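Local coordinates for protein bacillaene synthase decarboxylase PksI (Bacillus subtilis, PDB 4Q1K) that decarboxylates a 3-methylglutaconyl group tethered to the synthase PksL to 3-methylcrotonyl during beta-methyl branching in biosynthesis of the antibiotic bacillaene, at residues A33-A47 with Y69-S83. The protein carries 1 engineered substitution. Sequence-based numbering, arbitrary orientation.
Sequences AIIQVKMQDRTHKNA and YKAVILTGYDNYFAS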
ATOM      1  N   ALA B  33      27.319  18.127   6.377  1.00 21.77           N
ATOM      2  CA  ALA B  33      25.954  17.895   6.894  1.00 20.49           C
ATOM      3  C   ALA B  33      25.447  16.449   6.806  1.00 20.31           C
ATOM      4  O   ALA B  33      24.217  16.243   6.865  1.00 20.48           O
ATOM      5  CB  ALA B  33      24.962  18.817   6.126  1.00 19.63           C
ATOM      6  N   ILE B  34      26.332  15.457   6.618  1.00 18.93           N
ATOM      7  CA  ILE B  34      25.901  14.052   6.532  1.00 18.56           C
ATOM      8  C   ILE B  34      26.746  13.267   7.530  1.00 19.16           C
ATOM      9  O   ILE B  34      28.030  13.303   7.453  1.00 21.70           O
ATOM     10  CB  ILE B  34      26.278  13.475   5.136  1.00 18.64           C
ATOM     11  CG1 ILE B  34      25.594  14.382   4.081  1.00 19.73           C
ATOM     12  CG2 ILE B  34      25.792  11.992   5.040  1.00 19.89           C
ATOM     13  CD1 ILE B  34      25.825  13.927   2.621  1.00 22.17           C
ATOM     14  N   ILE B  35      26.049  12.493   8.363  1.00 20.42           N
ATOM     15  CA  ILE B  35      26.706  11.703   9.412  1.00 21.18           C
ATOM     16  C   ILE B  35      26.351  10.232   9.111  1.00 19.57           C
ATOM     17  O   ILE B  35      25.174   9.906   8.911  1.00 22.15           O
ATOM     18  CB  ILE B  35      26.224  12.160  10.821  1.00 21.86           C
ATOM     19  CG1 ILE B  35      26.975  11.491  11.974  1.00 25.84           C
ATOM     20  CG2 ILE B  35      24.699  12.038  10.994  1.00 20.39           C
ATOM     21  CD1 ILE B  35      28.439  11.719  11.931  1.00 31.08           C
ATOM     22  N   GLN B  36      27.368   9.411   9.116  1.00 22.62           N
ATOM     23  CA  GLN B  36      27.225   7.955   8.937  1.00 21.16           C
ATOM     24  C   GLN B  36      27.391   7.253  10.266  1.00 24.36           C
ATOM     25  O   GLN B  36      28.369   7.505  11.011  1.00 23.63           O
ATOM     26  CB  GLN B  36      28.179   7.447   7.859  1.00 22.32           C
ATOM     27  CG  GLN B  36      28.151   5.917   7.656  1.00 24.41           C
ATOM     28  CD  GLN B  36      29.163   5.559   6.576  1.00 28.14           C
ATOM     29  OE1 GLN B  36      28.907   5.806   5.421  1.00 31.81           O
ATOM     30  NE2 GLN B  36      30.324   5.125   6.952  1.00 30.83           N
ATOM     31  N   VAL B  37      26.381   6.441  10.605  1.00 23.27           N
ATOM     32  CA  VAL B  37      26.409   5.594  11.830  1.00 23.96           C
ATOM     33  C   VAL B  37      26.673   4.141  11.379  1.00 23.61           C
ATOM     34  O   VAL B  37      25.811   3.526  10.794  1.00 21.69           O
ATOM     35  CB  VAL B  37      25.106   5.702  12.645  1.00 22.43           C
ATOM     36  CG1 VAL B  37      25.110   4.793  13.917  1.00 24.67           C
ATOM     37  CG2 VAL B  37      24.868   7.170  13.080  1.00 21.18           C
ATOM     38  N   LYS B  38      27.908   3.645  11.568  1.00 22.51           N
ATOM     39  CA  LYS B  38      28.233   2.312  11.073  1.00 22.42           C
ATOM     40  C   LYS B  38      28.278   1.344  12.260  1.00 24.56           C
ATOM     41  O   LYS B  38      29.181   1.431  13.120  1.00 25.70           O
ATOM     42  CB  LYS B  38      29.617   2.321  10.461  1.00 24.95           C
ATOM     43  CG  LYS B  38      29.994   0.912   9.977  1.00 26.67           C
ATOM     44  CD  LYS B  38      31.308   0.989   9.212  1.00 33.70           C
ATOM     45  CE  LYS B  38      31.858  -0.384   8.822  1.00 35.87           C
ATOM     46  NZ  LYS B  38      33.092  -0.009   8.085  1.00 37.15           N
ATOM     47  N   MET B  39      27.416   0.344  12.219  1.00 23.37           N
ATOM     48  CA  MET B  39      27.375  -0.717  13.257  1.00 22.98           C
ATOM     49  C   MET B  39      28.439  -1.760  12.882  1.00 27.11           C
ATOM     50  O   MET B  39      28.419  -2.313  11.753  1.00 25.22           O
ATOM     51  CB  MET B  39      25.993  -1.393  13.180  1.00 21.08           C
ATOM     52  CG  MET B  39      24.944  -0.364  13.569  1.00 22.47           C
ATOM     53  SD  MET B  39      23.290  -1.053  13.632  1.00 22.50           S
ATOM     54  CE  MET B  39      22.957  -1.213  11.842  1.00 22.90           C
ATOM     55  N   GLN B  40      29.315  -2.073  13.828  1.00 24.92           N
ATOM     56  CA  GLN B  40      30.423  -2.981  13.585  1.00 25.36           C
ATOM     57  C   GLN B  40      30.808  -3.743  14.862  1.00 27.95           C
ATOM     58  O   GLN B  40      31.989  -3.778  15.269  1.00 27.75           O
ATOM     59  CB  GLN B  40      31.613  -2.266  12.939  1.00 26.25           C
ATOM     60  CG  GLN B  40      32.072  -1.040  13.735  1.00 32.89           C
ATOM     61  CD  GLN B  40      33.328  -0.345  13.181  1.00 33.77           C
ATOM     62  OE1 GLN B  40      34.033   0.344  13.935  1.00 41.23           O
ATOM     63  NE2 GLN B  40      33.625  -0.541  11.900  1.00 34.46           N
ATOM     64  N   ASP B  41      29.796  -4.369  15.466  1.00 28.88           N
ATOM     65  CA  ASP B  41      29.996  -5.443  16.461  1.00 29.96           C
ATOM     66  C   ASP B  41      30.224  -6.769  15.738  1.00 28.35           C
ATOM     67  O   ASP B  41      29.285  -7.519  15.497  1.00 30.06           O
ATOM     68  CB  ASP B  41      28.837  -5.504  17.435  1.00 31.46           C
ATOM     69  CG  ASP B  41      29.179  -6.361  18.663  1.00 33.42           C
ATOM     70  OD1 ASP B  41      29.974  -7.303  18.499  1.00 33.48           O
ATOM     71  OD2 ASP B  41      28.600  -6.088  19.715  1.00 35.11           O
ATOM     72  N   ARG B  42      31.469  -6.992  15.325  1.00 29.41           N
ATOM     73  CA  ARG B  42      31.840  -8.159  14.540  1.00 30.98           C
ATOM     74  C   ARG B  42      31.700  -9.464  15.337  1.00 32.57           C
ATOM     75  O   ARG B  42      31.246 -10.430  14.778  1.00 35.64           O
ATOM     76  CB  ARG B  42      33.252  -8.013  13.951  1.00 34.41           C
ATOM     77  CG  ARG B  42      33.420  -6.739  13.145  1.00 39.07           C
ATOM     78  CD  ARG B  42      34.743  -6.642  12.399  1.00 41.04           C
ATOM     79  NE  ARG B  42      34.731  -5.270  11.902  1.00 46.04           N
ATOM     80  CZ  ARG B  42      34.682  -4.897  10.639  1.00 44.81           C
ATOM     81  NH1 ARG B  42      34.737  -5.809   9.659  1.00 44.50           N
ATOM     82  NH2 ARG B  42      34.622  -3.583  10.387  1.00 48.22           N
ATOM     83  N   THR B  43      32.003  -9.424  16.642  1.00 34.34           N
ATOM     84  CA  THR B  43      31.803 -10.548  17.553  1.00 36.03           C
ATOM     85  C   THR B  43      30.365 -11.024  17.497  1.00 36.08           C
ATOM     86  O   THR B  43      30.134 -12.227  17.384  1.00 36.56           O
ATOM     87  CB  THR B  43      32.053 -10.177  19.011  1.00 36.43           C
ATOM     88  OG1 THR B  43      33.378  -9.739  19.095  1.00 46.15           O
ATOM     89  CG2 THR B  43      31.915 -11.417  19.931  1.00 41.20           C
ATOM     90  N   HIS B  44      29.392 -10.109  17.544  1.00 30.10           N
ATOM     91  CA  HIS B  44      28.003 -10.525  17.527  1.00 30.72           C
ATOM     92  C   HIS B  44      27.269 -10.392  16.189  1.00 28.10           C
ATOM     93  O   HIS B  44      26.036 -10.437  16.153  1.00 26.99           O
ATOM     94  CB  HIS B  44      27.233  -9.770  18.545  1.00 32.70           C
ATOM     95  CG  HIS B  44      27.735  -9.989  19.938  1.00 37.89           C
ATOM     96  ND1 HIS B  44      28.874  -9.368  20.422  1.00 37.37           N
ATOM     97  CD2 HIS B  44      27.253 -10.758  20.955  1.00 38.45           C
ATOM     98  CE1 HIS B  44      29.078  -9.746  21.677  1.00 40.44           C
ATOM     99  NE2 HIS B  44      28.116 -10.588  22.024  1.00 42.16           N
ATOM    100  N   LYS B  45      27.997 -10.175  15.096  1.00 27.42           N
ATOM    101  CA  LYS B  45      27.347  -9.974  13.777  1.00 28.89           C
ATOM    102  C   LYS B  45      26.261  -8.903  13.860  1.00 26.73           C
ATOM    103  O   LYS B  45      25.159  -9.030  13.276  1.00 26.91           O
ATOM    104  CB  LYS B  45      26.780 -11.303  13.286  1.00 30.74           C
ATOM    105  CG  LYS B  45      27.891 -12.347  13.153  1.00 36.63           C
ATOM    106  CD  LYS B  45      27.367 -13.691  13.601  1.00 47.49           C
ATOM    107  CE  LYS B  45      27.237 -14.636  12.428  1.00 53.33           C
ATOM    108  NZ  LYS B  45      28.571 -15.255  12.167  1.00 54.97           N
ATOM    109  N   ASN B  46      26.547  -7.811  14.588  1.00 26.46           N
ATOM    110  CA  ASN B  46      25.535  -6.736  14.731  1.00 25.59           C
ATOM    111  C   ASN B  46      24.242  -7.138  15.388  1.00 23.94           C
ATOM    112  O   ASN B  46      23.206  -6.481  15.238  1.00 23.08           O
ATOM    113  CB  ASN B  46      25.291  -6.014  13.368  1.00 25.16           C
ATOM    114  CG  ASN B  46      26.393  -5.055  13.008  1.00 28.88           C
ATOM    115  OD1 ASN B  46      26.383  -4.467  11.892  1.00 30.36           O
ATOM    116  ND2 ASN B  46      27.377  -4.904  13.893  1.00 23.41           N
ATOM    117  N   ALA B  47      24.261  -8.246  16.174  1.00 24.30           N
ATOM    118  CA  ALA B  47      23.123  -8.494  17.042  1.00 23.79           C
ATOM    119  C   ALA B  47      23.246  -7.465  18.193  1.00 26.56           C
ATOM    120  O   ALA B  47      24.357  -6.880  18.374  1.00 26.09           O
ATOM    121  CB  ALA B  47      23.104  -9.931  17.550  1.00 24.89           C
ATOM    122  N   TYR B  69      23.372  18.425  11.176  1.00 23.33           N
ATOM    123  CA  TYR B  69      23.344  17.425  10.139  1.00 21.16           C
ATOM    124  C   TYR B  69      21.993  17.504   9.432  1.00 20.72           C
ATOM    125  O   TYR B  69      20.993  17.890  10.005  1.00 20.69           O
ATOM    126  CB  TYR B  69      23.562  15.997  10.608  1.00 19.95           C
ATOM    127  CG  TYR B  69      24.941  15.865  11.166  1.00 24.02           C
ATOM    128  CD1 TYR B  69      26.057  15.979  10.331  1.00 23.85           C
ATOM    129  CD2 TYR B  69      25.126  15.786  12.546  1.00 24.60           C
ATOM    130  CE1 TYR B  69      27.338  15.919  10.862  1.00 26.56           C
ATOM    131  CE2 TYR B  69      26.401  15.688  13.075  1.00 29.74           C
ATOM    132  CZ  TYR B  69      27.490  15.777  12.207  1.00 30.33           C
ATOM    133  OH  TYR B  69      28.767  15.680  12.715  1.00 30.81           O
ATOM    134  N   LYS B  70      22.009  17.163   8.152  1.00 20.25           N
ATOM    135  CA  LYS B  70      20.785  17.092   7.338  1.00 19.31           C
ATOM    136  C   LYS B  70      20.304  15.649   7.054  1.00 20.88           C
ATOM    137  O   LYS B  70      19.091  15.424   6.725  1.00 19.71           O
ATOM    138  CB  LYS B  70      21.049  17.804   5.964  1.00 18.65           C
ATOM    139  CG  LYS B  70      21.070  19.369   6.175  1.00 19.68           C
ATOM    140  CD  LYS B  70      21.644  20.076   4.945  1.00 20.04           C
ATOM    141  CE  LYS B  70      21.673  21.605   5.163  1.00 18.48           C
ATOM    142  NZ  LYS B  70      22.069  22.124   3.814  1.00 20.00           N
ATOM    143  N   ALA B  71      21.242  14.697   7.119  1.00 18.61           N
ATOM    144  CA  ALA B  71      20.858  13.303   6.833  1.00 17.49           C
ATOM    145  C   ALA B  71      21.763  12.408   7.621  1.00 18.48           C
ATOM    146  O   ALA B  71      22.962  12.676   7.754  1.00 19.87           O
ATOM    147  CB  ALA B  71      21.075  12.974   5.323  1.00 18.37           C
ATOM    148  N   VAL B  72      21.201  11.282   8.029  1.00 18.11           N
ATOM    149  CA  VAL B  72      21.953  10.266   8.699  1.00 18.41           C
ATOM    150  C   VAL B  72      21.937   8.981   7.863  1.00 18.27           C
ATOM    151  O   VAL B  72      20.871   8.617   7.327  1.00 19.59           O
ATOM    152  CB  VAL B  72      21.263   9.878  10.057  1.00 20.32           C
ATOM    153  CG1 VAL B  72      21.994   8.696  10.717  1.00 21.29           C
ATOM    154  CG2 VAL B  72      21.067  11.133  10.970  1.00 20.92           C
ATOM    155  N   ILE B  73      23.097   8.327   7.717  1.00 18.10           N
ATOM    156  CA  ILE B  73      23.143   6.999   7.074  1.00 18.80           C
ATOM    157  C   ILE B  73      23.462   5.973   8.181  1.00 19.07           C
ATOM    158  O   ILE B  73      24.506   6.061   8.783  1.00 23.01           O
ATOM    159  CB  ILE B  73      24.251   6.932   6.006  1.00 18.87           C
ATOM    160  CG1 ILE B  73      24.038   8.006   4.894  1.00 20.37           C
ATOM    161  CG2 ILE B  73      24.355   5.508   5.415  1.00 19.02           C
ATOM    162  CD1 ILE B  73      25.269   8.171   3.975  1.00 21.23           C
ATOM    163  N   LEU B  74      22.543   5.044   8.377  1.00 18.50           N
ATOM    164  CA  LEU B  74      22.659   3.940   9.360  1.00 19.25           C
ATOM    165  C   LEU B  74      23.018   2.684   8.541  1.00 21.91           C
ATOM    166  O   LEU B  74      22.302   2.323   7.587  1.00 18.31           O
ATOM    167  CB  LEU B  74      21.355   3.698  10.147  1.00 19.98           C
ATOM    168  CG  LEU B  74      21.297   2.482  11.063  1.00 20.45           C
ATOM    169  CD1 LEU B  74      22.378   2.722  12.175  1.00 19.54           C
ATOM    170  CD2 LEU B  74      19.915   2.444  11.697  1.00 20.08           C
ATOM    171  N   THR B  75      24.160   2.056   8.856  1.00 18.92           N
ATOM    172  CA  THR B  75      24.571   0.903   8.002  1.00 21.99           C
ATOM    173  C   THR B  75      25.353  -0.073   8.822  1.00 21.53           C
ATOM    174  O   THR B  75      25.726   0.256   9.993  1.00 20.84           O
ATOM    175  CB  THR B  75      25.437   1.395   6.795  1.00 22.17           C
ATOM    176  OG1 THR B  75      25.527   0.349   5.787  1.00 23.28           O
ATOM    177  CG2 THR B  75      26.905   1.872   7.225  1.00 20.64           C
ATOM    178  N   GLY B  76      25.683  -1.230   8.238  1.00 20.47           N
ATOM    179  CA  GLY B  76      26.384  -2.307   8.978  1.00 20.91           C
ATOM    180  C   GLY B  76      27.824  -2.456   8.495  1.00 22.30           C
ATOM    181  O   GLY B  76      28.430  -1.490   8.006  1.00 24.53           O
ATOM    182  N   TYR B  77      28.388  -3.664   8.614  1.00 20.93           N
ATOM    183  CA  TYR B  77      29.692  -3.940   8.085  1.00 21.90           C
ATOM    184  C   TYR B  77      29.578  -5.225   7.261  1.00 22.08           C
ATOM    185  O   TYR B  77      28.757  -6.110   7.604  1.00 22.34           O
ATOM    186  CB  TYR B  77      30.768  -4.071   9.240  1.00 24.72           C
ATOM    187  CG  TYR B  77      30.562  -5.403   9.971  1.00 26.25           C
ATOM    188  CD1 TYR B  77      31.338  -6.543   9.627  1.00 27.05           C
ATOM    189  CD2 TYR B  77      29.565  -5.534  10.935  1.00 25.43           C
ATOM    190  CE1 TYR B  77      31.124  -7.784  10.238  1.00 27.79           C
ATOM    191  CE2 TYR B  77      29.317  -6.784  11.529  1.00 27.54           C
ATOM    192  CZ  TYR B  77      30.096  -7.880  11.162  1.00 28.11           C
ATOM    193  OH  TYR B  77      29.848  -9.107  11.759  1.00 28.35           O
ATOM    194  N   ASP B  78      30.426  -5.310   6.226  1.00 24.23           N
ATOM    195  CA  ASP B  78      30.541  -6.545   5.395  1.00 27.02           C
ATOM    196  C   ASP B  78      29.151  -7.042   5.035  1.00 22.61           C
ATOM    197  O   ASP B  78      28.357  -6.295   4.452  1.00 25.50           O
ATOM    198  CB  ASP B  78      31.349  -7.631   6.147  1.00 26.90           C
ATOM    199  CG  ASP B  78      32.848  -7.259   6.256  1.00 37.22           C
ATOM    200  OD1 ASP B  78      33.281  -6.270   5.598  1.00 34.75           O
ATOM    201  OD2 ASP B  78      33.556  -7.939   7.019  1.00 39.83           O
ATOM    202  N   ASN B  79      28.831  -8.280   5.397  1.00 23.90           N
ATOM    203  CA  ASN B  79      27.540  -8.870   5.076  1.00 23.30           C
ATOM    204  C   ASN B  79      26.376  -8.739   6.096  1.00 22.40           C
ATOM    205  O   ASN B  79      25.356  -9.413   5.961  1.00 22.50           O
ATOM    206  CB  ASN B  79      27.762 -10.361   4.644  1.00 28.01           C
ATOM    207  CG  ASN B  79      28.396 -11.183   5.754  1.00 33.60           C
ATOM    208  OD1 ASN B  79      29.113 -10.624   6.639  1.00 32.70           O
ATOM    209  ND2 ASN B  79      28.132 -12.496   5.767  1.00 33.78           N
ATOM    210  N   TYR B  80      26.482  -7.902   7.141  1.00 21.86           N
ATOM    211  CA  TYR B  80      25.460  -7.811   8.192  1.00 21.87           C
ATOM    212  C   TYR B  80      25.014  -6.348   8.328  1.00 20.49           C
ATOM    213  O   TYR B  80      25.836  -5.461   8.569  1.00 21.94           O
ATOM    214  CB  TYR B  80      26.097  -8.215   9.562  1.00 21.68           C
ATOM    215  CG  TYR B  80      26.067  -9.770   9.641  1.00 27.06           C
ATOM    216  CD1 TYR B  80      24.875 -10.411   9.965  1.00 32.27           C
ATOM    217  CD2 TYR B  80      27.140 -10.537   9.211  1.00 30.70           C
ATOM    218  CE1 TYR B  80      24.777 -11.804   9.965  1.00 38.97           C
ATOM    219  CE2 TYR B  80      27.073 -11.949   9.223  1.00 34.63           C
ATOM    220  CZ  TYR B  80      25.886 -12.553   9.601  1.00 38.47           C
ATOM    221  OH  TYR B  80      25.693 -13.932   9.621  1.00 39.44           O
ATOM    222  N   PHE B  81      23.749  -6.133   8.217  1.00 20.24           N
ATOM    223  CA  PHE B  81      23.226  -4.836   8.635  1.00 18.82           C
ATOM    224  C   PHE B  81      23.016  -4.918  10.199  1.00 19.54           C
ATOM    225  O   PHE B  81      23.657  -4.235  10.981  1.00 21.89           O
ATOM    226  CB  PHE B  81      21.844  -4.542   7.953  1.00 17.90           C
ATOM    227  CG  PHE B  81      21.178  -3.281   8.465  1.00 17.96           C
ATOM    228  CD1 PHE B  81      21.767  -2.004   8.174  1.00 19.13           C
ATOM    229  CD2 PHE B  81      20.008  -3.347   9.259  1.00 18.13           C
ATOM    230  CE1 PHE B  81      21.144  -0.809   8.638  1.00 19.58           C
ATOM    231  CE2 PHE B  81      19.397  -2.186   9.762  1.00 16.54           C
ATOM    232  CZ  PHE B  81      19.970  -0.929   9.442  1.00 19.02           C
ATOM    233  N   ALA B  82      22.114  -5.796  10.633  1.00 21.47           N
ATOM    234  CA  ALA B  82      21.770  -5.874  12.062  1.00 19.70           C
ATOM    235  C   ALA B  82      21.039  -7.196  12.237  1.00 20.55           C
ATOM    236  O   ALA B  82      20.157  -7.548  11.457  1.00 23.06           O
ATOM    237  CB  ALA B  82      20.948  -4.669  12.601  1.00 21.02           C
ATOM    238  N   SER B  83      21.362  -7.925  13.307  1.00 21.72           N
ATOM    239  CA  SER B  83      20.914  -9.329  13.402  1.00 19.80           C
ATOM    240  C   SER B  83      19.899  -9.494  14.533  1.00 22.20           C
ATOM    241  O   SER B  83      19.501 -10.613  14.827  1.00 23.12           O
ATOM    242  CB  SER B  83      22.164 -10.180  13.803  1.00 20.76           C
ATOM    243  OG  SER B  83      22.908 -10.397  12.658  1.00 25.40           O
TER
HETATM  244  O   HOH W   1      35.085  -5.084   6.939  1.00 53.18           O
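I35 places CB over the centre of the Y69 ring face, 3.8 Å from the centroid and 8° off the normal, a CH-pi contact, while CG2 turns to V72 CG2. From here strands 34-39 and 71-75 run parallel, joined by five backbone hydrogen bonds, the first from I35 N to A71 O and the last from M39 N to T75 O. I35, V37, V72 and L74 share one face, where helix 50-65 packs on I35 and V37; I34 and Q36 on the other meet helix 201-215. At the strand end M39, bent at its last torsion (chi3 -74°), brings CE over the F81 ring, 3.8 Å from the centroid and offset toward the rim.

Beyond the strands the two segments stay together through contacts to Y77 and Y80 and through polar bonds. R42 passes over one face of Y77, its CG 4.0 Å from the ring centroid, and the guanidinium plane is inclined 49° to the ring. Its NH1 makes a long salt bridge to D78 OD2 (3.6 Å), supplemented by a water linking NH1 to D78 OD1. K45 sets CB squarely over the Y80 ring and curls so that CE reaches Y80 OH at 3.3 Å. S83 OG donates to K45 O (2.7 Å), and S83 N to N46 O from above the carbonyl plane. With helix 50-65 as the connection, the two strands form a beta-alpha-beta crossover in the core sheet of the crotonase fold.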